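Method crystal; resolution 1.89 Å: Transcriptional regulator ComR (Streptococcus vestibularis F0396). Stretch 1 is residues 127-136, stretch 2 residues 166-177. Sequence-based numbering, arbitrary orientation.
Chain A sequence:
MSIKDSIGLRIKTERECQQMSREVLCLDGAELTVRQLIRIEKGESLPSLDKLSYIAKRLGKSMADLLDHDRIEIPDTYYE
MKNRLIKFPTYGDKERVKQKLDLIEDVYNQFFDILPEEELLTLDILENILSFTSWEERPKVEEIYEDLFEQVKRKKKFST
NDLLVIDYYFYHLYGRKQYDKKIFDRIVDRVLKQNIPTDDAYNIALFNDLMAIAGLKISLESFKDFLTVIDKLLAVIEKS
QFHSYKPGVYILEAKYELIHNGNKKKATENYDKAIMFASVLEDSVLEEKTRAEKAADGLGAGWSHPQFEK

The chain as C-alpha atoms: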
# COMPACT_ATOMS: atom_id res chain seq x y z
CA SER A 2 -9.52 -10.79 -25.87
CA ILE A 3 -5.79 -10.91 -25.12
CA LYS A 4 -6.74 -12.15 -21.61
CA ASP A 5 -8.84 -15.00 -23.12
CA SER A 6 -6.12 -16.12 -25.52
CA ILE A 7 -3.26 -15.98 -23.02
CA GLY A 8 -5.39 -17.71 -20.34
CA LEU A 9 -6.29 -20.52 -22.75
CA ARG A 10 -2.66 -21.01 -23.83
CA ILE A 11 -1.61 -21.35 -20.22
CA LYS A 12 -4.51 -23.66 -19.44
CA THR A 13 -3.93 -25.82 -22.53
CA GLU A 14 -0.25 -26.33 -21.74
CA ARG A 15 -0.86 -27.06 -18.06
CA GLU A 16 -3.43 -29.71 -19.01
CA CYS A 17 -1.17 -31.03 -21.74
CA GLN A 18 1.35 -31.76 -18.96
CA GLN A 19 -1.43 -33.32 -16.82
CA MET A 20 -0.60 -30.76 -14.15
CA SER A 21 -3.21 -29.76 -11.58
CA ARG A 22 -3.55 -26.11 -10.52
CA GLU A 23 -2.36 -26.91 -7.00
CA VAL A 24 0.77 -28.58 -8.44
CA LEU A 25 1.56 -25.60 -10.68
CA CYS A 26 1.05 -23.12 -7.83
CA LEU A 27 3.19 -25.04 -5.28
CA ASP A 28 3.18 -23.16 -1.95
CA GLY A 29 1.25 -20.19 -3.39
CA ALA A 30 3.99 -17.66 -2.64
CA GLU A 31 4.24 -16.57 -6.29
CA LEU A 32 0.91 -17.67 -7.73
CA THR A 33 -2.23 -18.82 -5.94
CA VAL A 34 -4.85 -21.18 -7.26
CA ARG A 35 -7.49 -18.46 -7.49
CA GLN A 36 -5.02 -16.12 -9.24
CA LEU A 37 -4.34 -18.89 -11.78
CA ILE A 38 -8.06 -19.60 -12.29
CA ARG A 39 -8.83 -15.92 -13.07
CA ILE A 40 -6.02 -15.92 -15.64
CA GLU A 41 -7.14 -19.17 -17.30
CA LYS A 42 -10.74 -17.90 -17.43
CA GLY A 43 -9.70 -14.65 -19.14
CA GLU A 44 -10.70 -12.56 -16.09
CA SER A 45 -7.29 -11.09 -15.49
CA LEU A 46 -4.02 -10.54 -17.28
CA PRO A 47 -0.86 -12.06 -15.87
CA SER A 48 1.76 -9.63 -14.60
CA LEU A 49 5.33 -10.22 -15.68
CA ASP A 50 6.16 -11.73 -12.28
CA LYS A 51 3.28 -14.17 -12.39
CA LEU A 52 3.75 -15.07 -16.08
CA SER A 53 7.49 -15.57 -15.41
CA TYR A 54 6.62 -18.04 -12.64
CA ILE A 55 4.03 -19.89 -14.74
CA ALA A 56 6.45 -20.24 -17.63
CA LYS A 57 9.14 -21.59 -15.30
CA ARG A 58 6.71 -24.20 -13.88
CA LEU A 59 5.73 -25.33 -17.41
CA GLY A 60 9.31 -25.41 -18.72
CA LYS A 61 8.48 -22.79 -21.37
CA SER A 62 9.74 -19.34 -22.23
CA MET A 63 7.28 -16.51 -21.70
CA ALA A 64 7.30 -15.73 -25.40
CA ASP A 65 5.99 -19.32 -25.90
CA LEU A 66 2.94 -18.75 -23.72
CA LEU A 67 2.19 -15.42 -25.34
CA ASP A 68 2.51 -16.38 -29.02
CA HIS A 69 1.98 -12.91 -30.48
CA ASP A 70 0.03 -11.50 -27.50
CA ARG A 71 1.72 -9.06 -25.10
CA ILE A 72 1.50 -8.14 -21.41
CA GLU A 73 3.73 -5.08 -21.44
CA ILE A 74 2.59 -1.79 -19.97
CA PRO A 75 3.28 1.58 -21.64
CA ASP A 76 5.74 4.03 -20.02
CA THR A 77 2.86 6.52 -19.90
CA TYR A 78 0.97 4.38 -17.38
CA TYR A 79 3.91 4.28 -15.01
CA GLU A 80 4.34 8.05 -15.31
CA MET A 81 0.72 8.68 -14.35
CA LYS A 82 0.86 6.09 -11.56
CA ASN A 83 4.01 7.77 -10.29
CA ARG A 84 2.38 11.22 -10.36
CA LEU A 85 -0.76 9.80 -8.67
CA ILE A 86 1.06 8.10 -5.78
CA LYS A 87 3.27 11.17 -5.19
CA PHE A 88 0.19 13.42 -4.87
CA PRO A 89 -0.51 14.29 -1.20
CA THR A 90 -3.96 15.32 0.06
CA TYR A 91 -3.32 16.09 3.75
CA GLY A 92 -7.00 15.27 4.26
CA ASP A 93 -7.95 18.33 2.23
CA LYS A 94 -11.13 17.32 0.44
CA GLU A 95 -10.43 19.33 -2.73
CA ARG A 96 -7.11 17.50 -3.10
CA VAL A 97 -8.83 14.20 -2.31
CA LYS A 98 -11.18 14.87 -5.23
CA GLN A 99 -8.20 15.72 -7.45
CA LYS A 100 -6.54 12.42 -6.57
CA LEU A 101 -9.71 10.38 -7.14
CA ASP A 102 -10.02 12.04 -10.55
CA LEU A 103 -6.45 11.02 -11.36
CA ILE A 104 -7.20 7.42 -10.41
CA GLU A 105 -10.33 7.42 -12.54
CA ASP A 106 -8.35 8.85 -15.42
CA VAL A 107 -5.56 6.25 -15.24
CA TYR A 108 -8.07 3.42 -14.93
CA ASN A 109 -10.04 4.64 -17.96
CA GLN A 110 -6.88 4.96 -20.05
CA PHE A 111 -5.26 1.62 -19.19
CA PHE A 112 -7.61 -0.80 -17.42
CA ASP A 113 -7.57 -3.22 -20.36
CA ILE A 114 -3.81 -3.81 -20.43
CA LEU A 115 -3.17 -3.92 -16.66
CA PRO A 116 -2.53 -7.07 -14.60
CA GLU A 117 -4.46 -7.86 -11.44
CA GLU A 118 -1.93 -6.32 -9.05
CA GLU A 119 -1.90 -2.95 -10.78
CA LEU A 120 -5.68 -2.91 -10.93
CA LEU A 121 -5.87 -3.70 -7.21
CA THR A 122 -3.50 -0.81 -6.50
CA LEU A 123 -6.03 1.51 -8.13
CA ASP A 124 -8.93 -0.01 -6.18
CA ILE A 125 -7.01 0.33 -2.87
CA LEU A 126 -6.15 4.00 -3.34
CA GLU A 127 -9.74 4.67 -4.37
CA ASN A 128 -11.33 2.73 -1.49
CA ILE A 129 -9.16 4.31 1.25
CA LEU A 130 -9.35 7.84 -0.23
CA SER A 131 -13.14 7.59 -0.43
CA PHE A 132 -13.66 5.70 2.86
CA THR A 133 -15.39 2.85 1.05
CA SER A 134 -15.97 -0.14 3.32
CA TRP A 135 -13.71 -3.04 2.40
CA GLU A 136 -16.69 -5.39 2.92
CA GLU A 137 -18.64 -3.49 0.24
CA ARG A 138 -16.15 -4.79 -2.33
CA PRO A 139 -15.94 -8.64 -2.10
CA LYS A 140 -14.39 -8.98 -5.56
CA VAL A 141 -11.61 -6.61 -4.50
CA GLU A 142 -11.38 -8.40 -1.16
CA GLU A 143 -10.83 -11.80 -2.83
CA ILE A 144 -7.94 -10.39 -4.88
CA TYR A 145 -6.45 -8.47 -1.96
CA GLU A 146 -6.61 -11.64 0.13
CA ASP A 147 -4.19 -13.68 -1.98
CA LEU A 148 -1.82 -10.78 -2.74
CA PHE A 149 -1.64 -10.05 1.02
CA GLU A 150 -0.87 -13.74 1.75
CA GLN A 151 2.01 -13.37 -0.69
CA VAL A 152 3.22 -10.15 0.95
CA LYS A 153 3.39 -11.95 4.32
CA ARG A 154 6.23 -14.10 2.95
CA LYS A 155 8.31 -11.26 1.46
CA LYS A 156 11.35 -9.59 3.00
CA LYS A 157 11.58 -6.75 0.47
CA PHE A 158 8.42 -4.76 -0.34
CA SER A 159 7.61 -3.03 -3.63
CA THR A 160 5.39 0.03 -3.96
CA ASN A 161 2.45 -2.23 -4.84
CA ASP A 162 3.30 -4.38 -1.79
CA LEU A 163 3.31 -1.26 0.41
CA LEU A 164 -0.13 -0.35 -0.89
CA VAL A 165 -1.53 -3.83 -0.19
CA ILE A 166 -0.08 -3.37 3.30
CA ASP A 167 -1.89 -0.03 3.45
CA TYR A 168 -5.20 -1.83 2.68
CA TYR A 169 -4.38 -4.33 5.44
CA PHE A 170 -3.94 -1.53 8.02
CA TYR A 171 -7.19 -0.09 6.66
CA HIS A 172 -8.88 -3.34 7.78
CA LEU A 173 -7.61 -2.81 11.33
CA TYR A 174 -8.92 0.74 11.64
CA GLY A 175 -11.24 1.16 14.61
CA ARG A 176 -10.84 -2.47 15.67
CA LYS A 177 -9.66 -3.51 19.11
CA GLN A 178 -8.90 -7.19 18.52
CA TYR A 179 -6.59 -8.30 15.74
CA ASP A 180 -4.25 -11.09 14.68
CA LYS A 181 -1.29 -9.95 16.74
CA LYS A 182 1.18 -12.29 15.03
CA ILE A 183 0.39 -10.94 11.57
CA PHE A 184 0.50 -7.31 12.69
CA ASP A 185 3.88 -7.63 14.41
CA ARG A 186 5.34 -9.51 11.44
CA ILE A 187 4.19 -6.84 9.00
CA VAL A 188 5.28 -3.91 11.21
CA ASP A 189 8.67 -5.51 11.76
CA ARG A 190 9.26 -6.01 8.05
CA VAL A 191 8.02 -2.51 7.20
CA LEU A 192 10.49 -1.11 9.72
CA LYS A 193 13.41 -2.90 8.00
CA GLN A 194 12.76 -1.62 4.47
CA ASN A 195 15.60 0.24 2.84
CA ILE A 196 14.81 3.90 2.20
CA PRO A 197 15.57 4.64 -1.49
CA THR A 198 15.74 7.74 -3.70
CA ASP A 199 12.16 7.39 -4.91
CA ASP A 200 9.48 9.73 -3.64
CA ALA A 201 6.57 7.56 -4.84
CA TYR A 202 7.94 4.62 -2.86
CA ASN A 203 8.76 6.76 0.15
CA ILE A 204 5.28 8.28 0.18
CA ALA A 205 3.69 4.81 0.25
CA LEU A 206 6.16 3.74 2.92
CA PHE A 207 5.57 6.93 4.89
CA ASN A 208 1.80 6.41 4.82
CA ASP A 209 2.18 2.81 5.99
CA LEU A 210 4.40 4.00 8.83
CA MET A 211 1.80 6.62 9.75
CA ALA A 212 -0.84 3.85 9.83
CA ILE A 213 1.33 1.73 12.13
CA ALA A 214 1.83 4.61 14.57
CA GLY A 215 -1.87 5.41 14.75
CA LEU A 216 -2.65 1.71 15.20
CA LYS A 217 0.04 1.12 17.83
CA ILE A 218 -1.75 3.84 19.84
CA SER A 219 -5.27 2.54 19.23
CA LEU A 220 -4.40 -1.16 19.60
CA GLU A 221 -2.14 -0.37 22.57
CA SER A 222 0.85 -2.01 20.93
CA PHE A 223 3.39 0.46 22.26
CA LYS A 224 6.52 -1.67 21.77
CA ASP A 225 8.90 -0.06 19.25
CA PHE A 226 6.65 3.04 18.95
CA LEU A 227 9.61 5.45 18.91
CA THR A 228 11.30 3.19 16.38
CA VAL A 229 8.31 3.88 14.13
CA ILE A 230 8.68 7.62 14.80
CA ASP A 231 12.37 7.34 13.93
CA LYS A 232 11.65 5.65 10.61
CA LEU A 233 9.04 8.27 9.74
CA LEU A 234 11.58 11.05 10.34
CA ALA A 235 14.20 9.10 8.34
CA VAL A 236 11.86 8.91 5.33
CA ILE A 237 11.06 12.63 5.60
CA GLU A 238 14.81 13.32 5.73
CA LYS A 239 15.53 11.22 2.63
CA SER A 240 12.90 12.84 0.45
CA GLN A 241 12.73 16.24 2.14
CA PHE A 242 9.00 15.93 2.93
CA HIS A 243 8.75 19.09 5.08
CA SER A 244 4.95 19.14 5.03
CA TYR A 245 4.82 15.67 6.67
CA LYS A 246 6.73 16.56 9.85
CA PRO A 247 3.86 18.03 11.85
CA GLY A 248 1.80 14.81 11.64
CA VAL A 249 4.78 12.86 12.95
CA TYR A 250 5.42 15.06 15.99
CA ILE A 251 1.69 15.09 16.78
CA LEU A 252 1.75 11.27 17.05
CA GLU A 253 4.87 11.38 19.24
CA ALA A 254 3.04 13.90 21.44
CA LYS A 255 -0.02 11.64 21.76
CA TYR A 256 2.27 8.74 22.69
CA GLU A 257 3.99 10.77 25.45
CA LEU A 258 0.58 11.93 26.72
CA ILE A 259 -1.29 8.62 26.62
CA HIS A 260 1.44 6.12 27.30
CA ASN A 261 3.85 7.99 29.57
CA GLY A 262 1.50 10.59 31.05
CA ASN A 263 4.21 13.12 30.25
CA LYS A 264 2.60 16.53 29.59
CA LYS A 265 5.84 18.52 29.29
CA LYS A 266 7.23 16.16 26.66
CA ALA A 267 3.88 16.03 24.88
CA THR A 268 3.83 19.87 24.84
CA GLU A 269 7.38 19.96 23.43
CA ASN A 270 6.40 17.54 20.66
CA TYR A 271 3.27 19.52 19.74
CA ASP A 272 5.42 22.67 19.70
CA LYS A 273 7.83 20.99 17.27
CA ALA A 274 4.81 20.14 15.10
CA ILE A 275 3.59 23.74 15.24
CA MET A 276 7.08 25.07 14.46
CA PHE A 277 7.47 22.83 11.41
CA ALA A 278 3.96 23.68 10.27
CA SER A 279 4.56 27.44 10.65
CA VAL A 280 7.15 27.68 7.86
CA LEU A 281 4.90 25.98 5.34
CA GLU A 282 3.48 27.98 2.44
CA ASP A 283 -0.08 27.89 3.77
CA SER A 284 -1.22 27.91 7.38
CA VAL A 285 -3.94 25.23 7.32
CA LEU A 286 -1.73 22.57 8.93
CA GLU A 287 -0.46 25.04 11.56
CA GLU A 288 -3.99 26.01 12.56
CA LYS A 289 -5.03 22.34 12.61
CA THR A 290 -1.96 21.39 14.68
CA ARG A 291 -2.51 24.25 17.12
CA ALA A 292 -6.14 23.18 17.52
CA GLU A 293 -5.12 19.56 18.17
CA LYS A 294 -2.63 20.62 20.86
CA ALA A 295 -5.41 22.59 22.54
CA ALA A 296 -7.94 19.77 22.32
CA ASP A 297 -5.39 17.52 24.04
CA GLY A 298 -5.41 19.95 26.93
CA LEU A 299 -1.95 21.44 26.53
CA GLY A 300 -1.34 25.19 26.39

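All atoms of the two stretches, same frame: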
# COMPACT_ATOMS: atom_id res chain seq x y z
N GLU A 127 -8.40 4.13 -4.23
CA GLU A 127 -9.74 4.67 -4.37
C GLU A 127 -10.59 4.37 -3.13
O GLU A 127 -11.27 5.26 -2.63
CB GLU A 127 -10.41 4.12 -5.62
CG GLU A 127 -11.70 4.82 -5.98
CD GLU A 127 -12.49 4.09 -7.06
OE1 GLU A 127 -12.86 4.73 -8.06
OE2 GLU A 127 -12.74 2.87 -6.90
N ASN A 128 -10.54 3.13 -2.65
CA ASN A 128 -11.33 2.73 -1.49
C ASN A 128 -10.93 3.52 -0.23
O ASN A 128 -11.78 4.12 0.41
CB ASN A 128 -11.20 1.22 -1.24
CG ASN A 128 -12.06 0.38 -2.20
OD1 ASN A 128 -12.76 0.93 -3.05
ND2 ASN A 128 -12.01 -0.94 -2.05
N ILE A 129 -9.64 3.55 0.09
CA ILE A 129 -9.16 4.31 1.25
C ILE A 129 -9.50 5.80 1.11
O ILE A 129 -10.10 6.38 2.01
CB ILE A 129 -7.63 4.14 1.46
CG1 ILE A 129 -7.29 2.69 1.79
CG2 ILE A 129 -7.13 5.07 2.58
CD1 ILE A 129 -5.81 2.40 1.88
N LEU A 130 -9.11 6.41 -0.01
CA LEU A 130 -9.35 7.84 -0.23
C LEU A 130 -10.82 8.24 -0.13
O LEU A 130 -11.14 9.37 0.21
CB LEU A 130 -8.84 8.28 -1.60
CG LEU A 130 -7.35 8.57 -1.75
CD1 LEU A 130 -6.98 8.55 -3.22
CD2 LEU A 130 -6.98 9.92 -1.13
N SER A 131 -11.72 7.30 -0.44
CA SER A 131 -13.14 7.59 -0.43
C SER A 131 -13.85 7.03 0.80
O SER A 131 -15.06 7.23 0.98
CB SER A 131 -13.79 7.03 -1.69
OG SER A 131 -13.89 5.61 -1.60
N PHE A 132 -13.11 6.32 1.65
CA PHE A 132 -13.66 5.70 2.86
C PHE A 132 -14.69 4.61 2.56
O PHE A 132 -15.59 4.36 3.36
CB PHE A 132 -14.29 6.74 3.79
CG PHE A 132 -13.29 7.56 4.56
CD1 PHE A 132 -12.76 8.73 4.02
CD2 PHE A 132 -12.88 7.17 5.83
CE1 PHE A 132 -11.84 9.48 4.73
CE2 PHE A 132 -11.96 7.93 6.54
CZ PHE A 132 -11.44 9.08 5.99
N THR A 133 -14.55 3.97 1.40
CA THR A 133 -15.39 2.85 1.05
C THR A 133 -15.09 1.67 1.96
O THR A 133 -13.92 1.35 2.20
CB THR A 133 -15.20 2.42 -0.41
OG1 THR A 133 -15.55 3.50 -1.28
CG2 THR A 133 -16.08 1.22 -0.74
N SER A 134 -16.13 1.04 2.48
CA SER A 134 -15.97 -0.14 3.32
C SER A 134 -15.36 -1.29 2.53
O SER A 134 -15.80 -1.58 1.42
CB SER A 134 -17.31 -0.56 3.92
OG SER A 134 -17.28 -1.92 4.31
N TRP A 135 -14.36 -1.94 3.10
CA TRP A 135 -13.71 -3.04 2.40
C TRP A 135 -14.67 -4.23 2.21
O TRP A 135 -14.50 -5.02 1.27
CB TRP A 135 -12.44 -3.47 3.14
CG TRP A 135 -12.63 -3.99 4.53
CD1 TRP A 135 -12.46 -3.30 5.71
CD2 TRP A 135 -13.01 -5.32 4.90
NE1 TRP A 135 -12.72 -4.13 6.78
CE2 TRP A 135 -13.06 -5.37 6.31
CE3 TRP A 135 -13.33 -6.48 4.17
CZ2 TRP A 135 -13.41 -6.54 7.00
CZ3 TRP A 135 -13.67 -7.63 4.86
CH2 TRP A 135 -13.71 -7.64 6.26
N GLU A 136 -15.68 -4.34 3.06
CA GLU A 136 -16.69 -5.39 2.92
C GLU A 136 -17.62 -5.14 1.74
O GLU A 136 -18.19 -6.08 1.18
CB GLU A 136 -17.52 -5.50 4.20
CG GLU A 136 -16.73 -5.93 5.43
CD GLU A 136 -16.54 -4.80 6.43
OE1 GLU A 136 -16.04 -3.73 6.03
OE2 GLU A 136 -16.91 -4.98 7.62
N ILE A 166 -0.28 -3.47 1.85
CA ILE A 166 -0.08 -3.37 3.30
C ILE A 166 -0.87 -2.18 3.86
O ILE A 166 -1.37 -2.23 4.98
CB ILE A 166 1.43 -3.23 3.64
CG1 ILE A 166 2.15 -4.54 3.35
CG2 ILE A 166 1.62 -2.83 5.12
CD1 ILE A 166 3.65 -4.49 3.55
N ASP A 167 -1.02 -1.13 3.06
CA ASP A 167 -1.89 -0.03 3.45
C ASP A 167 -3.35 -0.52 3.61
O ASP A 167 -4.02 -0.21 4.61
CB ASP A 167 -1.81 1.10 2.42
CG ASP A 167 -2.06 2.46 3.03
OD1 ASP A 167 -2.38 2.53 4.24
OD2 ASP A 167 -1.92 3.45 2.28
N TYR A 168 -3.83 -1.31 2.65
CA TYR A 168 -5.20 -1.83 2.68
C TYR A 168 -5.40 -2.74 3.90
O TYR A 168 -6.48 -2.77 4.51
CB TYR A 168 -5.53 -2.60 1.40
CG TYR A 168 -7.00 -2.61 1.03
CD1 TYR A 168 -7.77 -1.46 1.11
CD2 TYR A 168 -7.61 -3.78 0.56
CE1 TYR A 168 -9.12 -1.47 0.76
CE2 TYR A 168 -8.95 -3.80 0.20
CZ TYR A 168 -9.70 -2.65 0.31
OH TYR A 168 -11.02 -2.67 -0.06
N TYR A 169 -4.36 -3.49 4.24
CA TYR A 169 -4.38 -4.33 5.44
C TYR A 169 -4.60 -3.46 6.69
O TYR A 169 -5.52 -3.72 7.47
CB TYR A 169 -3.09 -5.15 5.54
CG TYR A 169 -2.80 -5.67 6.95
CD1 TYR A 169 -3.68 -6.54 7.59
CD2 TYR A 169 -1.64 -5.28 7.62
CE1 TYR A 169 -3.42 -7.01 8.88
CE2 TYR A 169 -1.38 -5.74 8.92
CZ TYR A 169 -2.27 -6.61 9.54
OH TYR A 169 -2.02 -7.07 10.81
N PHE A 170 -3.77 -2.43 6.88
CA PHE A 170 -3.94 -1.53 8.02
C PHE A 170 -5.34 -0.91 8.03
O PHE A 170 -5.95 -0.74 9.09
CB PHE A 170 -2.87 -0.43 8.01
CG PHE A 170 -1.48 -0.96 8.24
CD1 PHE A 170 -1.27 -2.01 9.14
CD2 PHE A 170 -0.40 -0.42 7.58
CE1 PHE A 170 -0.00 -2.51 9.37
CE2 PHE A 170 0.88 -0.92 7.82
CZ PHE A 170 1.08 -1.97 8.70
N TYR A 171 -5.84 -0.59 6.84
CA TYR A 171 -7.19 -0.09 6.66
C TYR A 171 -8.25 -1.05 7.21
O TYR A 171 -9.31 -0.60 7.67
CB TYR A 171 -7.45 0.18 5.19
CG TYR A 171 -8.74 0.88 4.84
CD1 TYR A 171 -8.97 2.20 5.23
CD2 TYR A 171 -9.71 0.25 4.06
CE1 TYR A 171 -10.15 2.86 4.87
CE2 TYR A 171 -10.88 0.90 3.70
CZ TYR A 171 -11.10 2.20 4.11
OH TYR A 171 -12.27 2.85 3.76
N HIS A 172 -7.98 -2.35 7.17
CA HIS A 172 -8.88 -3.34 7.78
C HIS A 172 -8.90 -3.23 9.31
O HIS A 172 -9.90 -3.54 9.96
CB HIS A 172 -8.48 -4.78 7.43
CG HIS A 172 -8.88 -5.21 6.06
ND1 HIS A 172 -8.42 -4.59 4.92
CD2 HIS A 172 -9.69 -6.22 5.64
CE1 HIS A 172 -8.93 -5.18 3.86
NE2 HIS A 172 -9.70 -6.18 4.27
N LEU A 173 -7.77 -2.81 9.88
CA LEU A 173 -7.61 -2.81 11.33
C LEU A 173 -8.16 -1.54 11.96
O LEU A 173 -8.28 -1.46 13.18
CB LEU A 173 -6.14 -2.96 11.71
CG LEU A 173 -5.45 -4.23 11.25
CD1 LEU A 173 -4.07 -4.32 11.85
CD2 LEU A 173 -6.30 -5.44 11.64
N TYR A 174 -8.46 -0.55 11.13
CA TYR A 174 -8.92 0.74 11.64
C TYR A 174 -10.17 0.61 12.51
O TYR A 174 -11.16 0.02 12.09
CB TYR A 174 -9.20 1.70 10.49
CG TYR A 174 -9.50 3.11 10.96
CD1 TYR A 174 -8.47 3.96 11.35
CD2 TYR A 174 -10.81 3.57 11.03
CE1 TYR A 174 -8.74 5.25 11.79
CE2 TYR A 174 -11.09 4.86 11.47
CZ TYR A 174 -10.05 5.69 11.85
OH TYR A 174 -10.32 6.97 12.29
N GLY A 175 -10.11 1.17 13.71
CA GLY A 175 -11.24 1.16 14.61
C GLY A 175 -11.42 -0.14 15.38
O GLY A 175 -12.21 -0.20 16.31
N ARG A 176 -10.70 -1.19 14.99
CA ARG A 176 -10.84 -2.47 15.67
C ARG A 176 -10.09 -2.47 16.99
O ARG A 176 -9.22 -1.63 17.21
CB ARG A 176 -10.33 -3.62 14.79
CG ARG A 176 -11.14 -3.89 13.53
CD ARG A 176 -10.58 -5.13 12.82
NE ARG A 176 -11.25 -5.42 11.55
CZ ARG A 176 -10.84 -6.35 10.68
NH1 ARG A 176 -9.75 -7.07 10.94
NH2 ARG A 176 -11.50 -6.55 9.55
N LYS A 177 -10.43 -3.40 17.88
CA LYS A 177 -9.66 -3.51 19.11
C LYS A 177 -9.07 -4.92 19.28
O LYS A 177 -8.08 -5.09 20.01
CB LYS A 177 -10.50 -3.11 20.32
CG LYS A 177 -9.68 -3.00 21.60
CD LYS A 177 -10.32 -2.11 22.68
CE LYS A 177 -11.20 -0.99 22.13
NZ LYS A 177 -11.43 0.10 23.15
O HOH W 1 -12.12 -5.10 -0.18

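The two stretches belong to neighbouring helices whose axes approach to 10.7 Å and whose N-to-C directions differ by 42°. Stretch 1 carries the last turn of its helix and the loop that follows; stretch 2 carries the end of its own helix and a type II turn from Leu173 to Arg176. The backbones are nearest at Ile129–Tyr171 and Trp135–His172, with CA atoms 7.2 Å apart in both pairs, so the contact runs from helix against helix to loop against helix. Together the surfaces bury 547 Å².

The first helix finishes in a Schellman motif. Phe132 adopts positive phi (64°), and Phe132 N bonds to Ile129 O (3.0 Å) while Thr133 N bonds to Asn128 O (2.9 Å). This reversal leaves Thr133 O free of the helical pattern, and Tyr171 answers it: its hydroxyl OH donates to Thr133 O at 2.7 Å. Thr133 N also lies 3.5 Å from Tyr171 OH, but the angle is poor and the amide is already spent on Asn128 O. The loop's hydroxyls find local partners. Thr133 OG1 donates to Ser131 OG (2.7 Å), which in turn donates to Glu127 O (2.8 Å), tying the loop back to the helix, and Ser134 OG donates to Glu136 OE1 (2.8 Å).

A second tyrosine hydroxyl serves the buried side of the contact. Asn128 ND2 donates to Tyr168 OH at 2.8 Å with an angle of 153°, while Asn128 OD1 is bonded to a residue just outside the stretch, so both ends of the amide are used. Tyr168 OH also bonds a water at 2.7 Å, and the same water donates to Trp135 O over 2.8 Å. The hydroxyl thereby links the first helix directly, and the loop through the water.

Ile129 supplies the apolar contact of the first helix. Its CA-to-CB bond points sideways, but the end of the side chain comes nearer the second helix. Ile129 CG1 lies over one face of the Tyr171 ring, 3.9 Å from its centroid and 16° off the normal, a CH-pi contact, and meets the edge of the Tyr168 ring, 4.2 Å from Tyr168 CD1. Tyr171 thus offers its ring face to a hydrocarbon and its hydroxyl to a carbonyl.

The five-membered ring of Trp135 stacks face to face on His172, with centroids 3.9 Å apart and planes at 23°, and Trp135 CB makes a further CH-pi contact 4.3 Å from the centroid of the His172 ring. The imidazole is held by hydrogen bonds at both nitrogens: His172 ND1 donates to Tyr168 O, one turn earlier, at 2.7 Å and 162°, and its NE2 is bonded elsewhere in the structure. At the far end of the indole, Trp135 CZ2 lies 3.2 Å from Arg176 NH2, at the guanidinium's edge. The turn that places Arg176 here is closed by Arg176 N bonding to Leu173 O (3.0 Å), with Gly175 at a positive phi that favours glycine.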